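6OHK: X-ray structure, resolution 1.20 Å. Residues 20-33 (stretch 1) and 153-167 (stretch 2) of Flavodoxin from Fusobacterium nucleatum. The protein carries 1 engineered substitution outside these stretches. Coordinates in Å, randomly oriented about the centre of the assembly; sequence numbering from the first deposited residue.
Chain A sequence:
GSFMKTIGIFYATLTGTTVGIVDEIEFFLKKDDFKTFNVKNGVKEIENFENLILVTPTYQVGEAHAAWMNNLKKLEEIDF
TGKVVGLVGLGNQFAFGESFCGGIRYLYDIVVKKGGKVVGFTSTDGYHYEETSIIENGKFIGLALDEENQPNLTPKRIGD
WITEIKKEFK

Stretch 1 (20-33) GIVDEIEFFLKKDD
Stretch 2 (153-167) LTPKRIGDWITEIKK

The most unusual feature of this contact is a phenyl ring lying flat on a helix backbone: Gly159 CA sits 3.7 Å from the centroid of the Phe28 ring (CG, CD1, CD2, CE1, CE2, CZ), only 9° off the ring normal. Glycine makes this possible, since an ideal CB there would fall 3.1 Å from Phe28 CE1, a tight fit. The CA-to-CB bond of Phe28 points toward the partner helix; with chi1 -73° and chi2 -66°, Phe28 CE2 comes 3.6 Å from Gly159 N.

The helix through Phe28, which begins earlier in the chain, and the helix of stretch 2 run in the same general direction, crossing at -48° with axes 9.7 Å apart at closest approach. Most residues of both keep phi/psi near -62/-43, with psi relaxing to -24 at Phe28 and about -30 at Ile165 and Lys166, and i to i+4 backbone hydrogen bonds. The register pairs Ile21 with Thr154, Glu24 with Pro155, Ile25 with Ile158 and Phe28 with Gly159; CA separations fall from 8.2 Å (Ile21 CA to Thr154 CA) to 6.4 Å (Phe28 CA to Gly159 CA).

Ile158 (mt) is the knob, buried among Ile21, Glu24, Ile25 (mt) and Phe28. Its CG2 lies 3.5 Å from Phe28 CD2 and 3.9 Å from Ile25 CG1. One turn on, Ile162 (mm) places CD1 4.0 Å from Ile25 CG2 and CG2 3.8 Å from Leu29 CD2.

Beside the first register pair, Ile21 CD1 (chi1 m, chi2 -28°) packs 3.5 Å from Thr154 CG2. Glu24 (chi1 m, chi2 t, chi3 78°) packs its aliphatic CB 3.9 Å from Ile158 CD1, while its carboxylate reaches the partly exposed margin, OE1 3.7 Å from Pro155 CG.

Leu29 (mt) leaves helical phi/psi (-96/24) and opens a type I turn to Asp32. There Lys166 (mtmt) passes Leu29 and donates a weak, salt-bridged hydrogen bond from NZ to Asp32 OD2 at 3.5 Å, a charged edge to a largely apolar contact burying 537 Å², both sides summed.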

# COMPACT_ATOMS: atom_id res chain seq x y z
N GLY A 20 5.13 -11.95 3.28
CA GLY A 20 6.21 -12.14 2.35
C GLY A 20 6.48 -10.90 1.53
O GLY A 20 7.63 -10.58 1.25
N ILE A 21 5.42 -10.20 1.12
CA ILE A 21 5.57 -8.95 0.38
C ILE A 21 6.28 -7.92 1.25
O ILE A 21 7.17 -7.21 0.78
CB ILE A 21 4.20 -8.45 -0.10
CG1 ILE A 21 3.63 -9.27 -1.25
CG2 ILE A 21 4.22 -6.97 -0.43
CD1 ILE A 21 4.55 -9.95 -2.15
N VAL A 22 5.90 -7.82 2.51
CA VAL A 22 6.57 -6.89 3.40
C VAL A 22 8.03 -7.24 3.54
O VAL A 22 8.89 -6.35 3.56
CB VAL A 22 5.82 -6.83 4.74
CG1 VAL A 22 6.64 -6.09 5.82
CG2 VAL A 22 4.46 -6.20 4.54
N ASP A 23 8.36 -8.52 3.64
CA ASP A 23 9.76 -8.92 3.69
C ASP A 23 10.53 -8.49 2.45
O ASP A 23 11.69 -8.06 2.55
CB ASP A 23 9.87 -10.44 3.85
CG ASP A 23 9.51 -10.92 5.24
OD1 ASP A 23 9.53 -10.11 6.19
OD2 ASP A 23 9.22 -12.14 5.37
N GLU A 24 9.90 -8.56 1.28
CA GLU A 24 10.55 -8.08 0.07
C GLU A 24 10.74 -6.57 0.10
O GLU A 24 11.81 -6.07 -0.29
CB GLU A 24 9.74 -8.52 -1.16
CG GLU A 24 9.71 -10.03 -1.28
CD GLU A 24 8.99 -10.57 -2.51
OE1 GLU A 24 9.60 -10.55 -3.59
OE2 GLU A 24 7.84 -11.05 -2.38
N ILE A 25 9.73 -5.82 0.53
CA ILE A 25 9.87 -4.38 0.67
C ILE A 25 11.02 -4.04 1.60
O ILE A 25 11.86 -3.19 1.30
CB ILE A 25 8.54 -3.77 1.18
CG1 ILE A 25 7.47 -3.86 0.09
CG2 ILE A 25 8.75 -2.34 1.65
CD1 ILE A 25 6.05 -3.57 0.60
N GLU A 26 11.07 -4.70 2.75
CA GLU A 26 12.12 -4.44 3.72
C GLU A 26 13.49 -4.71 3.12
O GLU A 26 14.45 -3.96 3.38
CB GLU A 26 11.92 -5.28 4.97
CG GLU A 26 10.72 -4.86 5.80
CD GLU A 26 10.58 -5.66 7.07
OE1 GLU A 26 11.38 -6.62 7.27
OE2 GLU A 26 9.69 -5.37 7.88
N PHE A 27 13.61 -5.77 2.33
CA PHE A 27 14.90 -6.06 1.70
C PHE A 27 15.30 -4.95 0.76
O PHE A 27 16.47 -4.53 0.74
CB PHE A 27 14.85 -7.41 1.00
CG PHE A 27 16.15 -7.74 0.34
CD1 PHE A 27 17.15 -8.32 1.04
CD2 PHE A 27 16.36 -7.39 -0.96
CE1 PHE A 27 18.40 -8.57 0.41
CE2 PHE A 27 17.59 -7.63 -1.58
CZ PHE A 27 18.58 -8.21 -0.87
N PHE A 28 14.38 -4.45 -0.05
CA PHE A 28 14.73 -3.34 -0.94
C PHE A 28 15.07 -2.07 -0.18
O PHE A 28 15.82 -1.23 -0.70
CB PHE A 28 13.62 -3.07 -1.94
CG PHE A 28 13.51 -4.09 -3.01
CD1 PHE A 28 14.53 -4.24 -3.95
CD2 PHE A 28 12.38 -4.89 -3.12
CE1 PHE A 28 14.43 -5.20 -4.95
CE2 PHE A 28 12.28 -5.84 -4.12
CZ PHE A 28 13.29 -5.99 -5.04
N LEU A 29 14.58 -1.92 1.04
CA LEU A 29 14.93 -0.82 1.94
C LEU A 29 16.04 -1.19 2.94
O LEU A 29 16.16 -0.56 4.01
CB LEU A 29 13.71 -0.40 2.76
CG LEU A 29 12.54 0.11 1.98
CD1 LEU A 29 11.35 0.27 2.90
CD2 LEU A 29 12.88 1.42 1.28
N LYS A 30 16.87 -2.18 2.59
CA LYS A 30 17.85 -2.71 3.54
C LYS A 30 18.69 -1.61 4.17
O LYS A 30 19.01 -1.68 5.36
CB LYS A 30 18.81 -3.68 2.84
CG LYS A 30 18.33 -5.09 2.59
CD LYS A 30 19.31 -6.13 3.08
CE LYS A 30 18.96 -6.62 4.47
NZ LYS A 30 17.65 -7.33 4.47
N LYS A 31 19.14 -0.65 3.37
CA LYS A 31 20.08 0.39 3.79
C LYS A 31 19.41 1.67 4.27
O LYS A 31 20.10 2.67 4.51
CB LYS A 31 21.00 0.77 2.61
CG LYS A 31 21.82 -0.37 2.01
CD LYS A 31 22.31 -1.37 3.06
CE LYS A 31 23.21 -0.72 4.11
NZ LYS A 31 23.42 -1.63 5.27
N ASP A 32 18.10 1.68 4.35
CA ASP A 32 17.30 2.83 4.73
C ASP A 32 16.58 2.48 6.02
O ASP A 32 16.23 1.33 6.25
CB ASP A 32 16.24 3.07 3.65
CG ASP A 32 16.85 3.31 2.28
OD1 ASP A 32 17.80 4.10 2.19
OD2 ASP A 32 16.37 2.70 1.30
N ASP A 33 16.29 3.47 6.83
CA ASP A 33 15.60 3.24 8.09
C ASP A 33 14.11 3.01 7.88
O ASP A 33 13.45 3.77 7.18
CB ASP A 33 15.79 4.41 9.03
CG ASP A 33 17.22 4.52 9.56
OD1 ASP A 33 17.97 3.53 9.58
OD2 ASP A 33 17.59 5.63 9.98
N LEU A 153 6.32 -11.76 -11.20
CA LEU A 153 6.45 -10.34 -11.46
C LEU A 153 6.62 -9.53 -10.19
O LEU A 153 7.00 -8.36 -10.28
CB LEU A 153 5.21 -9.84 -12.21
CG LEU A 153 4.94 -10.51 -13.55
CD1 LEU A 153 3.79 -9.87 -14.29
CD2 LEU A 153 6.18 -10.54 -14.45
N THR A 154 6.40 -10.11 -9.04
CA THR A 154 6.37 -9.32 -7.81
C THR A 154 7.71 -8.69 -7.50
O THR A 154 7.73 -7.49 -7.16
CB THR A 154 5.85 -10.19 -6.67
OG1 THR A 154 4.45 -10.39 -6.88
CG2 THR A 154 6.08 -9.52 -5.31
N PRO A 155 8.83 -9.41 -7.56
CA PRO A 155 10.09 -8.74 -7.16
C PRO A 155 10.40 -7.50 -7.98
O PRO A 155 10.80 -6.47 -7.40
CB PRO A 155 11.14 -9.84 -7.35
CG PRO A 155 10.37 -11.11 -7.15
CD PRO A 155 9.00 -10.86 -7.71
N LYS A 156 10.28 -7.55 -9.30
CA LYS A 156 10.55 -6.36 -10.10
C LYS A 156 9.51 -5.28 -9.86
O LYS A 156 9.83 -4.08 -9.82
CB LYS A 156 10.62 -6.71 -11.59
CG LYS A 156 10.77 -5.50 -12.50
CD LYS A 156 10.94 -5.92 -13.95
CE LYS A 156 11.93 -5.02 -14.68
NZ LYS A 156 11.51 -3.59 -14.66
N ARG A 157 8.25 -5.69 -9.69
CA ARG A 157 7.22 -4.69 -9.41
C ARG A 157 7.54 -3.92 -8.14
O ARG A 157 7.48 -2.68 -8.12
CB ARG A 157 5.84 -5.32 -9.31
CG ARG A 157 5.23 -5.67 -10.65
CD ARG A 157 3.94 -6.43 -10.53
NE ARG A 157 3.26 -6.51 -11.81
CZ ARG A 157 2.21 -7.29 -12.05
NH1 ARG A 157 1.76 -8.13 -11.14
NH2 ARG A 157 1.61 -7.21 -13.22
N ILE A 158 7.92 -4.63 -7.09
CA ILE A 158 8.25 -3.97 -5.83
C ILE A 158 9.52 -3.14 -5.98
O ILE A 158 9.57 -1.99 -5.54
CB ILE A 158 8.38 -5.00 -4.70
CG1 ILE A 158 7.04 -5.68 -4.41
CG2 ILE A 158 8.94 -4.33 -3.44
CD1 ILE A 158 7.13 -6.79 -3.40
N GLY A 159 10.59 -3.72 -6.54
CA GLY A 159 11.85 -2.98 -6.62
C GLY A 159 11.71 -1.70 -7.41
O GLY A 159 12.22 -0.65 -7.00
N ASP A 160 11.03 -1.76 -8.54
CA ASP A 160 10.83 -0.56 -9.33
C ASP A 160 10.00 0.47 -8.57
O ASP A 160 10.26 1.67 -8.65
CB ASP A 160 10.08 -0.89 -10.62
CG ASP A 160 10.91 -1.64 -11.64
OD1 ASP A 160 12.14 -1.79 -11.47
OD2 ASP A 160 10.28 -2.08 -12.63
N TRP A 161 8.98 0.01 -7.86
CA TRP A 161 8.10 0.93 -7.14
C TRP A 161 8.82 1.61 -5.97
O TRP A 161 8.66 2.81 -5.75
CB TRP A 161 6.90 0.13 -6.65
CG TRP A 161 5.81 0.91 -6.01
CD1 TRP A 161 4.88 1.67 -6.65
CD2 TRP A 161 5.50 0.98 -4.62
NE1 TRP A 161 4.00 2.21 -5.74
CE2 TRP A 161 4.37 1.81 -4.49
CE3 TRP A 161 6.08 0.44 -3.48
CZ2 TRP A 161 3.78 2.07 -3.26
CZ3 TRP A 161 5.48 0.73 -2.25
CH2 TRP A 161 4.35 1.52 -2.17
N ILE A 162 9.59 0.83 -5.22
CA ILE A 162 10.36 1.42 -4.12
C ILE A 162 11.31 2.49 -4.65
O ILE A 162 11.44 3.58 -4.06
CB ILE A 162 11.09 0.32 -3.33
CG1 ILE A 162 10.09 -0.57 -2.58
CG2 ILE A 162 12.13 0.90 -2.38
CD1 ILE A 162 9.35 0.10 -1.44
N THR A 163 11.97 2.22 -5.77
CA THR A 163 12.86 3.23 -6.35
C THR A 163 12.10 4.51 -6.67
O THR A 163 12.60 5.62 -6.42
CB THR A 163 13.52 2.65 -7.59
OG1 THR A 163 14.38 1.59 -7.19
CG2 THR A 163 14.36 3.67 -8.35
N GLU A 164 10.89 4.39 -7.22
CA GLU A 164 10.12 5.57 -7.56
C GLU A 164 9.68 6.34 -6.33
O GLU A 164 9.80 7.56 -6.28
CB GLU A 164 8.92 5.21 -8.42
CG GLU A 164 9.27 4.81 -9.84
CD GLU A 164 10.25 5.77 -10.50
OE1 GLU A 164 11.36 5.33 -10.88
OE2 GLU A 164 9.91 6.97 -10.62
N ILE A 165 9.12 5.65 -5.33
CA ILE A 165 8.55 6.41 -4.23
C ILE A 165 9.63 7.05 -3.39
O ILE A 165 9.40 8.12 -2.79
CB ILE A 165 7.55 5.62 -3.38
CG1 ILE A 165 8.23 4.52 -2.56
CG2 ILE A 165 6.42 5.07 -4.25
CD1 ILE A 165 7.24 3.75 -1.67
N LYS A 166 10.80 6.43 -3.32
CA LYS A 166 11.89 7.04 -2.54
C LYS A 166 12.21 8.45 -3.04
O LYS A 166 12.66 9.30 -2.25
CB LYS A 166 13.14 6.15 -2.59
CG LYS A 166 13.06 4.98 -1.65
CD LYS A 166 14.30 4.18 -1.45
CE LYS A 166 15.14 3.85 -2.64
NZ LYS A 166 16.51 3.50 -2.10
N LYS A 167 11.98 8.75 -4.31
CA LYS A 167 12.26 10.06 -4.86
C LYS A 167 11.40 11.15 -4.29
O LYS A 167 11.74 12.28 -4.35
CB LYS A 167 12.09 10.05 -6.38
CG LYS A 167 13.00 9.09 -7.12
CD LYS A 167 12.74 9.06 -8.63
CE LYS A 167 13.49 7.95 -9.32
NZ LYS A 167 13.18 7.79 -10.78